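Local coordinates for protein L-methionine gamma-lyase (Fusobacterium nucleatum subsp. nucleatum, PDB 6LXU) that works as a pyridoxal-phosphate-dependent enzyme of the Cys/Met metabolism family, with four copies of the chain in its assembly, at residues I315-K320 / G373-S378; N215-V220 / G343-L348. All coordinates share one frame; numbering follows the deposited sequence. Where two conformers were deposited one is given.

Contact 1 (I315-K320 / G373-S378); sequences ISFELK and GLVRLS. With NO3 (nitrate ion), chain C.
Ile315 and Leu377 open this antiparallel ladder as a hydrogen-bonded pair: Ile315 N donates to Leu377 O at 3.0 Å, and Ile315 O takes the return bond from Leu377 N at 2.8 Å. Ser316 faces Arg376 in a non-hydrogen-bonded pair, with Ser316 OG lying alongside the aliphatic Arg376 CG; the hydroxyl itself is bonded to Pro162 O. Beyond that, the arginine chain reaches a nitrate ion, probably from the crystallisation liquor, through a weak bond from Arg376 NH2 to O1 of the ion (3.1 Å), while Asn161 holds NH1, and Ser341 N and Gln350 NE2 also bond to the ion. Phe317 pairs by two backbone bonds with Val375. Phe317 CG stands between backbone N and carbonyl carbon (chi1 57°), and Val375 CB lies over one face of the ring, a CH-pi contact 3.9 Å from the centroid. Glu318 bends at chi2 (80°), curling its carboxylate over the start of the other strand: Gly373 N meets OE2 from above the carboxylate plane at 2.9 Å, and Thr371 holds OE1. Past the last bridged pair, Leu319 N bonds to Gly373 O from above the carbonyl plane, and Leu319 CD1 packs on Val375 CG2 at 3.8 Å. Ile315, Phe317, Val375 and Leu377 share the face covered by helices 263-282 and 322-332, the alpha/beta packing of the small C-terminal domain of fold-type I pyridoxal-phosphate enzymes.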
# COMPACT_ATOMS: atom_id res chain seq x y z
N ILE A 315 19.07 -3.86 -25.80
CA ILE A 315 20.04 -4.43 -26.76
C ILE A 315 19.44 -5.73 -27.24
O ILE A 315 19.02 -6.55 -26.42
CB ILE A 315 21.39 -4.76 -26.12
CG1 ILE A 315 21.98 -3.56 -25.35
CG2 ILE A 315 22.37 -5.24 -27.20
CD1 ILE A 315 23.14 -3.93 -24.45
N SER A 316 19.42 -5.96 -28.55
CA SER A 316 19.18 -7.32 -29.03
C SER A 316 20.42 -7.82 -29.74
O SER A 316 21.23 -7.03 -30.22
CB SER A 316 17.96 -7.42 -29.92
OG SER A 316 16.81 -7.08 -29.19
N PHE A 317 20.58 -9.13 -29.79
CA PHE A 317 21.76 -9.67 -30.45
C PHE A 317 21.46 -11.06 -30.95
O PHE A 317 20.60 -11.76 -30.42
CB PHE A 317 23.00 -9.63 -29.53
CG PHE A 317 22.84 -10.35 -28.21
CD1 PHE A 317 22.28 -9.72 -27.10
CD2 PHE A 317 23.32 -11.65 -28.07
CE1 PHE A 317 22.17 -10.39 -25.89
CE2 PHE A 317 23.21 -12.32 -26.86
CZ PHE A 317 22.63 -11.69 -25.76
N GLU A 318 22.19 -11.45 -32.00
CA GLU A 318 22.03 -12.77 -32.62
C GLU A 318 23.21 -13.65 -32.24
O GLU A 318 24.36 -13.33 -32.56
CB GLU A 318 21.96 -12.64 -34.14
CG GLU A 318 21.59 -13.94 -34.86
CD GLU A 318 20.11 -14.27 -34.86
OE1 GLU A 318 19.29 -13.34 -34.73
OE2 GLU A 318 19.76 -15.45 -35.03
N LEU A 319 22.94 -14.75 -31.57
CA LEU A 319 23.96 -15.74 -31.31
C LEU A 319 24.20 -16.56 -32.57
O LEU A 319 23.25 -17.03 -33.19
CB LEU A 319 23.52 -16.66 -30.18
CG LEU A 319 23.39 -15.98 -28.82
CD1 LEU A 319 22.62 -16.88 -27.87
CD2 LEU A 319 24.75 -15.62 -28.28
N LYS A 320 25.47 -16.75 -32.95
CA LYS A 320 25.76 -17.50 -34.18
C LYS A 320 25.30 -18.96 -34.14
O LYS A 320 25.04 -19.56 -35.20
CB LYS A 320 27.24 -17.40 -34.55
CG LYS A 320 28.20 -18.18 -33.68
CD LYS A 320 29.62 -17.76 -33.98
CE LYS A 320 30.64 -18.72 -33.43
NZ LYS A 320 30.88 -19.87 -34.36
N GLY A 373 18.55 -17.32 -33.18
CA GLY A 373 19.55 -16.90 -32.20
C GLY A 373 19.31 -15.55 -31.55
O GLY A 373 20.18 -15.08 -30.84
N LEU A 374 18.16 -14.94 -31.80
CA LEU A 374 17.90 -13.59 -31.30
C LEU A 374 17.62 -13.58 -29.80
O LEU A 374 16.75 -14.31 -29.33
CB LEU A 374 16.73 -12.96 -32.05
CG LEU A 374 16.50 -11.46 -31.82
CD1 LEU A 374 17.60 -10.61 -32.42
CD2 LEU A 374 15.15 -11.07 -32.39
N VAL A 375 18.38 -12.75 -29.08
CA VAL A 375 18.21 -12.56 -27.63
C VAL A 375 17.96 -11.07 -27.41
O VAL A 375 18.61 -10.22 -28.02
CB VAL A 375 19.47 -13.04 -26.89
CG1 VAL A 375 19.34 -12.77 -25.38
CG2 VAL A 375 19.69 -14.52 -27.16
N ARG A 376 16.97 -10.77 -26.55
CA ARG A 376 16.64 -9.39 -26.16
C ARG A 376 17.03 -9.15 -24.71
O ARG A 376 16.59 -9.89 -23.82
CB ARG A 376 15.16 -9.09 -26.35
CG ARG A 376 14.88 -7.60 -26.36
CD ARG A 376 13.42 -7.25 -26.35
NE ARG A 376 12.92 -7.23 -24.99
CZ ARG A 376 11.84 -6.58 -24.56
NH1 ARG A 376 11.09 -5.88 -25.42
NH2 ARG A 376 11.51 -6.63 -23.28
N LEU A 377 17.84 -8.13 -24.48
CA LEU A 377 18.36 -7.80 -23.16
C LEU A 377 17.88 -6.41 -22.74
O LEU A 377 18.12 -5.42 -23.45
CB LEU A 377 19.88 -7.84 -23.22
CG LEU A 377 20.63 -7.61 -21.92
CD1 LEU A 377 20.40 -8.74 -20.95
CD2 LEU A 377 22.12 -7.46 -22.20
N SER A 378 17.21 -6.34 -21.59
CA SER A 378 16.89 -5.07 -20.92
C SER A 378 17.96 -4.85 -19.86
O SER A 378 17.96 -5.53 -18.82
CB SER A 378 15.52 -5.13 -20.28
OG SER A 378 15.27 -3.97 -19.50
N NO3 C . 8.24 -7.01 -23.55
O1 NO3 C . 8.52 -6.06 -22.84
O2 NO3 C . 7.74 -6.80 -24.70
O3 NO3 C . 8.45 -8.19 -23.15

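Contact 2 (N215-V220 / G343-L348); sequences NGHGDV and GDTETL
Thr345 CG2 sits over one face of the His217 imidazole, 4.2 Å from the ring centroid and 18° off the normal, displaced toward the CD2-NE2 rim. At the edge of the ring, in its plane, lies the backbone of Asn215: His217 ND1 donates to Asn215 O at 2.8 Å in a nearly straight bond, which fixes the rotation of the ring. The Asn215 amide has its own partner, ND2 bonding to Asp219 OD1 almost in the amide plane. This is loop-on-loop packing in a fold-type I pyridoxal-phosphate enzyme, the loop 215-220 following closely on Lys212, the residue that carries the cofactor. Thr345 OG1 stands between backbone N and carbonyl carbon (chi1 71°), placing CG2 beside the backbone N; Thr345 CG2 also meets Gly216 O at 3.3 Å. The backbones touch closely through CA-H...O contacts, Gly216 CA to Gly343 O at 3.4 Å and Asp344 CA to Gly216 O. A second subunit reaches the loop 215-220, its Arg258 making a salt bridge to Asp219, and Gln34 of a third subunit bonds to Asp219 O. The Asp344 carboxylate lies against Gly218 CA, with OD2 buried and without a partner in the model. Its other oxygen shares a water with the glycine: the water accepts from Gly218 N at 2.9 Å and stands 2.7 Å from Asp344 OD1.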
# COMPACT_ATOMS: atom_id res chain seq x y z
N ASN A 215 8.20 4.11 -14.24
CA ASN A 215 8.11 3.56 -12.89
C ASN A 215 9.46 2.95 -12.47
O ASN A 215 9.96 3.21 -11.38
CB ASN A 215 7.02 2.52 -12.80
CG ASN A 215 6.91 1.97 -11.40
OD1 ASN A 215 6.63 2.73 -10.47
ND2 ASN A 215 7.18 0.69 -11.22
N GLY A 216 9.99 2.09 -13.33
CA GLY A 216 11.34 1.57 -13.20
C GLY A 216 11.58 0.42 -12.26
O GLY A 216 12.67 -0.13 -12.24
N HIS A 217 10.58 0.07 -11.44
CA HIS A 217 10.79 -0.85 -10.33
C HIS A 217 9.98 -2.14 -10.46
O HIS A 217 9.88 -2.91 -9.52
CB HIS A 217 10.52 -0.13 -9.00
CG HIS A 217 11.53 0.93 -8.69
ND1 HIS A 217 11.57 2.15 -9.34
CD2 HIS A 217 12.56 0.94 -7.80
CE1 HIS A 217 12.58 2.85 -8.85
NE2 HIS A 217 13.20 2.15 -7.92
N GLY A 218 9.43 -2.40 -11.65
CA GLY A 218 8.88 -3.74 -11.93
C GLY A 218 7.73 -4.15 -11.03
O GLY A 218 7.53 -5.34 -10.81
N ASP A 219 6.96 -3.17 -10.54
CA ASP A 219 5.93 -3.43 -9.55
C ASP A 219 4.60 -2.77 -9.86
O ASP A 219 3.65 -2.88 -9.07
CB ASP A 219 6.43 -3.15 -8.13
CG ASP A 219 6.95 -1.75 -7.90
OD1 ASP A 219 6.80 -0.88 -8.80
OD2 ASP A 219 7.52 -1.52 -6.80
N VAL A 220 4.50 -2.13 -11.04
CA VAL A 220 3.29 -1.41 -11.44
C VAL A 220 3.03 -1.67 -12.91
O VAL A 220 3.96 -1.67 -13.73
CB VAL A 220 3.49 0.12 -11.23
CG1 VAL A 220 2.37 0.93 -11.82
CG2 VAL A 220 3.65 0.48 -9.77
N GLY A 343 12.96 -2.30 -18.56
CA GLY A 343 13.03 -1.03 -17.86
C GLY A 343 13.03 -1.14 -16.36
O GLY A 343 12.91 -0.12 -15.67
N ASP A 344 13.25 -2.34 -15.84
CA ASP A 344 13.36 -2.57 -14.41
C ASP A 344 14.78 -2.32 -13.92
O ASP A 344 15.74 -2.32 -14.70
CB ASP A 344 13.00 -4.01 -14.08
CG ASP A 344 11.55 -4.38 -14.38
OD1 ASP A 344 10.80 -3.56 -14.92
OD2 ASP A 344 11.16 -5.53 -14.07
N THR A 345 14.95 -2.16 -12.61
CA THR A 345 16.29 -2.00 -12.05
C THR A 345 17.13 -3.26 -12.21
O THR A 345 18.37 -3.16 -12.24
CB THR A 345 16.28 -1.56 -10.58
OG1 THR A 345 15.85 -2.62 -9.73
CG2 THR A 345 15.43 -0.30 -10.35
N GLU A 346 16.49 -4.41 -12.30
CA GLU A 346 17.14 -5.71 -12.52
C GLU A 346 17.26 -5.96 -14.02
O GLU A 346 16.31 -5.71 -14.76
CB GLU A 346 16.33 -6.88 -11.96
CG GLU A 346 16.05 -6.83 -10.46
CD GLU A 346 14.76 -6.15 -10.11
OE1 GLU A 346 14.10 -5.58 -11.00
OE2 GLU A 346 14.43 -6.20 -8.90
N THR A 347 18.38 -6.54 -14.45
CA THR A 347 18.57 -6.90 -15.85
C THR A 347 17.63 -8.05 -16.21
O THR A 347 17.58 -9.05 -15.47
CB THR A 347 20.03 -7.27 -16.12
OG1 THR A 347 20.84 -6.11 -15.98
CG2 THR A 347 20.24 -7.81 -17.51
N LEU A 348 16.91 -7.91 -17.31
CA LEU A 348 15.99 -8.94 -17.80
C LEU A 348 16.43 -9.40 -19.17
O LEU A 348 17.01 -8.63 -19.95
CB LEU A 348 14.56 -8.40 -17.89
CG LEU A 348 13.97 -7.76 -16.64
CD1 LEU A 348 12.55 -7.30 -16.91
CD2 LEU A 348 14.01 -8.70 -15.44
O HOH W 1 11.56 -5.70 -8.70
O HOH W 2 9.80 -1.16 -14.25

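Running from the N terminus, the chain meets 215-220 first, in the loop between strands 205-209 and 223-227 of the seven-stranded sheet. It then passes through 315-320, the loop 343-348 and finally strand 374-378. Contact 2 therefore closes a loop of 122 residues and contact 1 one of 52, and because their segments alternate, the two loops cross and neither nests in the other. Contact 1 ties two neighbouring strands of the five-stranded sheet; contact 2 joins the loop leading into its strand 348-350 to the loop between strands 205-209 and 223-227 of the larger sheet. They meet at Ser378, probably hydrogen-bonded through N to Leu348 O and through OG to Gly343 N.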